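Local coordinates for cupin 2 conserved barrel domain protein (Leptotrichia buccalis, PDB 3RNS) that is of unknown function but belongs to the cupin superfamily, whose members fold as small beta-barrels that often hold a metal or small ligand, at residues 151-162 and 215-226. Sequence-based numbering, arbitrary orientation. Where two conformers were deposited one is given.
Sequences PNLVMTIMSFWK and TENFKMLLILVK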
ATOM      1  N   PRO A 151       6.636  10.239 -12.543  1.00 55.35           N
ATOM      2  CA  PRO A 151       6.282   9.549 -13.779  1.00 55.14           C
ATOM      3  C   PRO A 151       6.217   8.010 -13.662  1.00 51.74           C
ATOM      4  O   PRO A 151       5.617   7.361 -14.512  1.00 52.16           O
ATOM      5  CB  PRO A 151       7.388   9.992 -14.764  1.00 57.92           C
ATOM      6  CG  PRO A 151       8.481  10.674 -13.905  1.00 59.21           C
ATOM      7  CD  PRO A 151       8.080  10.536 -12.467  1.00 57.82           C
ATOM      8  N   ASN A 152       6.811   7.429 -12.635  1.00 49.36           N
ATOM      9  CA  ASN A 152       6.740   5.966 -12.491  0.60 47.33           C
ATOM     10  C   ASN A 152       5.913   5.526 -11.294  1.00 44.69           C
ATOM     11  O   ASN A 152       5.705   4.334 -11.089  1.00 43.66           O
ATOM     12  CB  ASN A 152       8.135   5.340 -12.431  0.60 48.07           C
ATOM     13  CG  ASN A 152       9.011   5.696 -13.645  0.60 49.88           C
ATOM     14  OD1 ASN A 152      10.169   6.034 -13.489  0.60 51.65           O
ATOM     15  ND2 ASN A 152       8.461   5.593 -14.840  0.60 48.86           N
ATOM     16  N   LEU A 153       5.389   6.478 -10.527  1.00 43.88           N
ATOM     17  CA  LEU A 153       4.717   6.148  -9.280  1.00 40.97           C
ATOM     18  C   LEU A 153       3.740   7.243  -8.832  1.00 40.02           C
ATOM     19  O   LEU A 153       4.089   8.442  -8.753  1.00 40.50           O
ATOM     20  CB  LEU A 153       5.780   5.920  -8.199  1.00 40.75           C
ATOM     21  CG  LEU A 153       5.277   5.556  -6.811  1.00 41.41           C
ATOM     22  CD1 LEU A 153       4.591   4.170  -6.841  1.00 40.89           C
ATOM     23  CD2 LEU A 153       6.434   5.625  -5.766  1.00 42.47           C
ATOM     24  N   VAL A 154       2.510   6.826  -8.567  1.00 38.07           N
ATOM     25  CA  VAL A 154       1.477   7.701  -8.031  1.00 37.56           C
ATOM     26  C   VAL A 154       0.826   7.018  -6.847  1.00 35.31           C
ATOM     27  O   VAL A 154       0.430   5.821  -6.945  1.00 35.42           O
ATOM     28  CB  VAL A 154       0.419   8.079  -9.116  1.00 38.82           C
ATOM     29  CG1 VAL A 154      -0.729   8.940  -8.531  1.00 38.45           C
ATOM     30  CG2 VAL A 154       1.109   8.773 -10.265  1.00 40.64           C
HETATM   31  N   MSE A 155       0.753   7.730  -5.714  1.00 33.82           N
HETATM   32  CA  MSE A 155       0.076   7.206  -4.529  0.70 32.60           C
HETATM   33  C   MSE A 155      -0.920   8.226  -4.033  1.00 31.66           C
HETATM   34  O   MSE A 155      -0.594   9.400  -3.866  1.00 31.93           O
HETATM   35  CB  MSE A 155       1.057   6.837  -3.391  0.70 32.84           C
HETATM   36  CG  MSE A 155       2.095   5.776  -3.784  0.70 37.22           C
HETATM   37 SE   MSE A 155       3.436   5.408  -2.411  0.42 38.74          SE
HETATM   38  CE  MSE A 155       2.309   4.548  -1.083  0.70 35.55           C
ATOM     39  N   THR A 156      -2.126   7.761  -3.790  1.00 30.19           N
ATOM     40  CA  THR A 156      -3.213   8.625  -3.423  1.00 30.39           C
ATOM     41  C   THR A 156      -4.078   7.941  -2.404  1.00 29.33           C
ATOM     42  O   THR A 156      -4.282   6.711  -2.489  1.00 28.26           O
ATOM     43  CB  THR A 156      -4.024   8.933  -4.703  1.00 33.13           C
ATOM     44  OG1 THR A 156      -3.187   9.693  -5.590  1.00 33.44           O
ATOM     45  CG2 THR A 156      -5.272   9.745  -4.394  1.00 33.03           C
ATOM     46  N   ILE A 157      -4.567   8.703  -1.421  1.00 28.98           N
ATOM     47  CA  ILE A 157      -5.528   8.200  -0.461  0.60 29.43           C
ATOM     48  C   ILE A 157      -6.897   8.839  -0.717  1.00 29.99           C
ATOM     49  O   ILE A 157      -6.972  10.039  -1.013  1.00 29.30           O
ATOM     50  CB  ILE A 157      -5.015   8.432   1.028  0.60 30.92           C
ATOM     51  CG1 ILE A 157      -6.137   8.293   2.048  0.60 33.14           C
ATOM     52  CG2 ILE A 157      -4.317   9.757   1.223  0.60 31.41           C
ATOM     53  CD1 ILE A 157      -6.439   6.862   2.355  0.60 36.24           C
HETATM   54  N   MSE A 158      -7.965   8.058  -0.570  1.00 29.34           N
HETATM   55  CA  MSE A 158      -9.316   8.548  -0.885  1.00 31.38           C
HETATM   56  C   MSE A 158     -10.331   8.063   0.105  1.00 29.23           C
HETATM   57  O   MSE A 158     -10.223   6.940   0.580  1.00 31.23           O
HETATM   58  CB  MSE A 158      -9.756   8.091  -2.282  1.00 30.86           C
HETATM   59  CG  MSE A 158      -8.633   8.199  -3.351  1.00 38.64           C
HETATM   60 SE   MSE A 158      -9.257   7.631  -5.150  0.60 47.50          SE
HETATM   61  CE  MSE A 158     -10.525   8.980  -5.490  1.00 45.42           C
ATOM     62  N   SER A 159     -11.292   8.918   0.438  1.00 29.16           N
ATOM     63  CA  SER A 159     -12.487   8.519   1.201  1.00 28.25           C
ATOM     64  C   SER A 159     -13.712   8.630   0.302  1.00 28.72           C
ATOM     65  O   SER A 159     -13.815   9.582  -0.526  1.00 28.62           O
ATOM     66  CB  SER A 159     -12.669   9.374   2.463  1.00 28.68           C
ATOM     67  OG  SER A 159     -12.985  10.732   2.134  1.00 29.37           O
ATOM     68  N   PHE A 160     -14.611   7.652   0.421  1.00 27.16           N
ATOM     69  CA  PHE A 160     -15.822   7.590  -0.400  1.00 28.29           C
ATOM     70  C   PHE A 160     -16.988   7.520   0.604  1.00 29.06           C
ATOM     71  O   PHE A 160     -17.010   6.637   1.489  1.00 28.52           O
ATOM     72  CB  PHE A 160     -15.898   6.304  -1.243  1.00 28.47           C
ATOM     73  CG  PHE A 160     -14.996   6.254  -2.431  1.00 29.34           C
ATOM     74  CD1 PHE A 160     -13.619   6.107  -2.281  1.00 33.05           C
ATOM     75  CD2 PHE A 160     -15.531   6.259  -3.735  1.00 30.34           C
ATOM     76  CE1 PHE A 160     -12.780   6.016  -3.418  1.00 30.43           C
ATOM     77  CE2 PHE A 160     -14.686   6.168  -4.846  1.00 29.23           C
ATOM     78  CZ  PHE A 160     -13.328   6.080  -4.679  1.00 30.87           C
ATOM     79  N   TRP A 161     -17.933   8.440   0.489  1.00 28.41           N
ATOM     80  CA  TRP A 161     -19.181   8.298   1.207  1.00 28.76           C
ATOM     81  C   TRP A 161     -20.026   7.254   0.481  1.00 29.17           C
ATOM     82  O   TRP A 161     -20.023   7.174  -0.747  1.00 29.22           O
ATOM     83  CB  TRP A 161     -19.919   9.638   1.273  1.00 29.77           C
ATOM     84  CG  TRP A 161     -21.019   9.621   2.244  1.00 28.63           C
ATOM     85  CD1 TRP A 161     -22.346   9.363   1.976  1.00 32.82           C
ATOM     86  CD2 TRP A 161     -20.930   9.876   3.652  1.00 29.19           C
ATOM     87  NE1 TRP A 161     -23.072   9.464   3.126  1.00 32.15           N
ATOM     88  CE2 TRP A 161     -22.228   9.742   4.177  1.00 32.64           C
ATOM     89  CE3 TRP A 161     -19.876  10.223   4.517  1.00 28.25           C
ATOM     90  CZ2 TRP A 161     -22.516   9.946   5.543  1.00 34.59           C
ATOM     91  CZ3 TRP A 161     -20.146  10.373   5.882  1.00 34.24           C
ATOM     92  CH2 TRP A 161     -21.470  10.262   6.377  1.00 34.76           C
ATOM     93  N   LYS A 162     -20.776   6.477   1.242  1.00 30.65           N
ATOM     94  CA  LYS A 162     -21.696   5.483   0.682  1.00 31.91           C
ATOM     95  C   LYS A 162     -22.523   6.054  -0.456  1.00 32.57           C
ATOM     96  O   LYS A 162     -23.064   7.158  -0.349  1.00 32.81           O
ATOM     97  CB  LYS A 162     -22.620   5.004   1.792  1.00 34.13           C
ATOM     98  CG  LYS A 162     -23.660   4.051   1.308  1.00 38.31           C
ATOM     99  CD  LYS A 162     -24.587   3.676   2.387  1.00 45.41           C
ATOM    100  CE  LYS A 162     -25.593   2.676   1.863  1.00 49.58           C
ATOM    101  NZ  LYS A 162     -26.543   2.412   2.971  1.00 55.58           N
ATOM    102  N   THR A 215     -22.275  -0.462   0.032  1.00 38.37           N
ATOM    103  CA  THR A 215     -23.004  -0.756   1.266  1.00 40.68           C
ATOM    104  C   THR A 215     -22.574   0.159   2.427  1.00 40.12           C
ATOM    105  O   THR A 215     -23.279   0.254   3.418  1.00 41.59           O
ATOM    106  CB  THR A 215     -22.723  -2.192   1.730  1.00 41.00           C
ATOM    107  OG1 THR A 215     -21.307  -2.357   1.834  1.00 41.76           O
ATOM    108  CG2 THR A 215     -23.280  -3.223   0.738  1.00 43.29           C
ATOM    109  N   GLU A 216     -21.420   0.815   2.333  1.00 37.54           N
ATOM    110  CA  GLU A 216     -21.015   1.705   3.424  1.00 36.58           C
ATOM    111  C   GLU A 216     -19.862   2.605   2.997  1.00 34.04           C
ATOM    112  O   GLU A 216     -19.335   2.455   1.920  1.00 33.05           O
ATOM    113  CB  GLU A 216     -20.575   0.881   4.622  1.00 37.40           C
ATOM    114  CG  GLU A 216     -19.323   0.017   4.334  1.00 38.88           C
ATOM    115  CD  GLU A 216     -19.014  -1.003   5.491  1.00 45.99           C
ATOM    116  OE1 GLU A 216     -18.378  -0.620   6.516  1.00 46.40           O
ATOM    117  OE2 GLU A 216     -19.403  -2.197   5.351  1.00 49.77           O
ATOM    118  N   ASN A 217     -19.513   3.552   3.847  1.00 32.27           N
ATOM    119  CA  ASN A 217     -18.377   4.417   3.576  1.00 31.88           C
ATOM    120  C   ASN A 217     -17.085   3.616   3.550  1.00 29.72           C
ATOM    121  O   ASN A 217     -16.931   2.648   4.274  1.00 29.59           O
ATOM    122  CB  ASN A 217     -18.210   5.512   4.630  1.00 31.73           C
ATOM    123  CG  ASN A 217     -19.480   6.357   4.899  1.00 33.70           C
ATOM    124  OD1 ASN A 217     -20.372   6.522   4.076  1.00 30.52           O
ATOM    125  ND2 ASN A 217     -19.502   6.942   6.087  1.00 34.05           N
ATOM    126  N   PHE A 218     -16.130   3.995   2.708  1.00 29.19           N
ATOM    127  CA  PHE A 218     -14.831   3.334   2.751  1.00 27.45           C
ATOM    128  C   PHE A 218     -13.688   4.276   2.437  1.00 27.88           C
ATOM    129  O   PHE A 218     -13.871   5.359   1.864  1.00 27.31           O
ATOM    130  CB  PHE A 218     -14.819   2.028   1.881  1.00 27.64           C
ATOM    131  CG  PHE A 218     -14.544   2.244   0.429  1.00 27.17           C
ATOM    132  CD1 PHE A 218     -13.280   2.072  -0.068  1.00 26.43           C
ATOM    133  CD2 PHE A 218     -15.554   2.625  -0.451  1.00 26.20           C
ATOM    134  CE1 PHE A 218     -13.008   2.301  -1.399  1.00 29.29           C
ATOM    135  CE2 PHE A 218     -15.303   2.819  -1.786  1.00 27.95           C
ATOM    136  CZ  PHE A 218     -13.997   2.673  -2.271  1.00 27.53           C
ATOM    137  N   LYS A 219     -12.492   3.874   2.841  1.00 27.52           N
ATOM    138  CA  LYS A 219     -11.268   4.577   2.464  1.00 27.84           C
ATOM    139  C   LYS A 219     -10.293   3.580   1.820  1.00 26.90           C
ATOM    140  O   LYS A 219     -10.249   2.384   2.183  1.00 26.60           O
ATOM    141  CB  LYS A 219     -10.595   5.222   3.716  1.00 27.43           C
ATOM    142  CG  LYS A 219     -11.373   6.313   4.349  1.00 29.52           C
ATOM    143  CD  LYS A 219     -10.727   6.809   5.638  1.00 28.58           C
ATOM    144  CE  LYS A 219     -11.595   7.782   6.313  1.00 32.29           C
ATOM    145  NZ  LYS A 219     -10.955   8.325   7.507  1.00 29.23           N
HETATM  146  N   MSE A 220      -9.507   4.081   0.880  1.00 27.05           N
HETATM  147  CA  MSE A 220      -8.495   3.297   0.239  1.00 27.72           C
HETATM  148  C   MSE A 220      -7.225   4.081  -0.062  1.00 27.19           C
HETATM  149  O   MSE A 220      -7.228   5.297  -0.233  1.00 28.76           O
HETATM  150  CB  MSE A 220      -9.051   2.781  -1.089  1.00 27.86           C
HETATM  151  CG  MSE A 220      -9.611   3.915  -1.994  1.00 31.70           C
HETATM  152 SE   MSE A 220      -9.882   3.357  -3.905  0.60 44.70          SE
HETATM  153  CE  MSE A 220      -8.059   3.313  -4.373  1.00 37.41           C
ATOM    154  N   LEU A 221      -6.136   3.351  -0.127  1.00 26.46           N
ATOM    155  CA  LEU A 221      -4.889   3.792  -0.666  1.00 26.92           C
ATOM    156  C   LEU A 221      -4.708   3.174  -2.051  1.00 27.19           C
ATOM    157  O   LEU A 221      -4.865   1.941  -2.246  1.00 27.52           O
ATOM    158  CB  LEU A 221      -3.735   3.339   0.238  1.00 27.45           C
ATOM    159  CG  LEU A 221      -2.269   3.422  -0.258  1.00 27.98           C
ATOM    160  CD1 LEU A 221      -1.791   4.901  -0.443  1.00 24.87           C
ATOM    161  CD2 LEU A 221      -1.361   2.585   0.704  1.00 26.51           C
ATOM    162  N   LEU A 222      -4.316   4.007  -2.992  1.00 27.98           N
ATOM    163  CA  LEU A 222      -4.049   3.591  -4.377  1.00 29.19           C
ATOM    164  C   LEU A 222      -2.577   3.780  -4.680  1.00 30.86           C
ATOM    165  O   LEU A 222      -2.029   4.892  -4.506  1.00 29.89           O
ATOM    166  CB  LEU A 222      -4.874   4.441  -5.360  1.00 31.10           C
ATOM    167  CG  LEU A 222      -4.554   4.243  -6.880  1.00 37.78           C
ATOM    168  CD1 LEU A 222      -5.076   2.879  -7.335  1.00 36.90           C
ATOM    169  CD2 LEU A 222      -5.108   5.356  -7.777  1.00 42.30           C
ATOM    170  N   ILE A 223      -1.929   2.708  -5.151  1.00 30.69           N
ATOM    171  CA  ILE A 223      -0.531   2.771  -5.538  1.00 30.91           C
ATOM    172  C   ILE A 223      -0.528   2.334  -6.983  1.00 33.28           C
ATOM    173  O   ILE A 223      -0.778   1.141  -7.294  1.00 33.11           O
ATOM    174  CB  ILE A 223       0.399   1.844  -4.691  1.00 30.57           C
ATOM    175  CG1 ILE A 223       0.322   2.139  -3.168  1.00 27.99           C
ATOM    176  CG2 ILE A 223       1.901   1.977  -5.158  1.00 27.04           C
ATOM    177  CD1 ILE A 223       0.805   0.939  -2.314  1.00 28.47           C
ATOM    178  N   LEU A 224      -0.221   3.284  -7.858  1.00 33.79           N
ATOM    179  CA  LEU A 224      -0.106   3.041  -9.288  1.00 36.78           C
ATOM    180  C   LEU A 224       1.362   3.053  -9.715  1.00 39.31           C
ATOM    181  O   LEU A 224       2.058   4.060  -9.519  1.00 39.41           O
ATOM    182  CB  LEU A 224      -0.875   4.106 -10.050  1.00 37.54           C
ATOM    183  CG  LEU A 224      -0.758   4.180 -11.571  1.00 40.57           C
ATOM    184  CD1 LEU A 224      -1.298   2.880 -12.156  1.00 42.44           C
ATOM    185  CD2 LEU A 224      -1.523   5.458 -12.127  1.00 38.69           C
ATOM    186  N   VAL A 225       1.822   1.932 -10.276  1.00 41.02           N
ATOM    187  CA  VAL A 225       3.178   1.823 -10.810  1.00 44.67           C
ATOM    188  C   VAL A 225       3.124   1.798 -12.344  1.00 47.46           C
ATOM    189  O   VAL A 225       2.438   0.967 -12.931  1.00 46.92           O
ATOM    190  CB  VAL A 225       3.972   0.600 -10.266  1.00 44.90           C
ATOM    191  CG1 VAL A 225       4.058   0.614  -8.724  1.00 44.57           C
ATOM    192  CG2 VAL A 225       3.357  -0.697 -10.723  1.00 46.18           C
ATOM    193  N   LYS A 226       3.868   2.725 -12.955  1.00 50.53           N
ATOM    194  CA  LYS A 226       3.772   3.089 -14.401  1.00 54.43           C
ATOM    195  C   LYS A 226       5.112   2.835 -15.073  1.00 55.76           C
ATOM    196  O   LYS A 226       6.124   2.979 -14.375  1.00 56.26           O
ATOM    197  CB  LYS A 226       3.475   4.601 -14.589  1.00 55.60           C
ATOM    198  CG  LYS A 226       2.123   5.098 -14.113  1.00 57.08           C
ATOM    199  CD  LYS A 226       1.818   6.516 -14.639  1.00 62.11           C
ATOM    200  CE  LYS A 226       2.114   7.613 -13.598  1.00 63.32           C
ATOM    201  NZ  LYS A 226       1.695   8.972 -14.083  1.00 66.52           N
TER
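Strands 153-160 and 218-225 are antiparallel neighbours in a sheet of the cupin barrel, paired in regular register from Leu153 with Val225 to Phe160 with Phe218. Hydrogen-bonded pairs such as Val154 with Leu224 exchange two backbone bonds each, Leu224 N reaching Val154 O at 2.8 Å. On the face carrying Phe160, its ring and that of Phe218 form an offset stack, centroids 4.5 Å apart and planes 13° from parallel. Phe218 CZ lies above one face of the Phe160 ring, displaced toward its rim, 3.5 Å from Phe160 CD1. Phe218 gets there because its CG lies between backbone N and carbonyl carbon (chi1 84°), swinging the ring across to the neighbouring strand. Met220 adds a Met-aromatic contact, its selenium approaching Phe160 CE1 obliquely at 4.0 Å; Tyr186 of strand 183-188, in the facing sheet, packs on both Phe218 and Met220. On the face carrying Leu153, the end near Val225 is aliphatic: Leu153 and Ile223 lie side by side, CD1 of the leucine 3.9 Å from CG2 of the isoleucine, and Val225 CG1 also touches Leu153 CD1. Past the strand end, Asn217 OD1 accepts a nearly straight bond from Lys162 N at 2.9 Å while lying over the centre of the Trp161 indole, 3.4 Å from CD2. A serine in place of Trp161 would probably uncover this side of the Asn217 amide and leave it freer to turn away from Lys162. Such pairing of sequence-distant strands is typical of the cupin jelly roll, a double-stranded beta-helix.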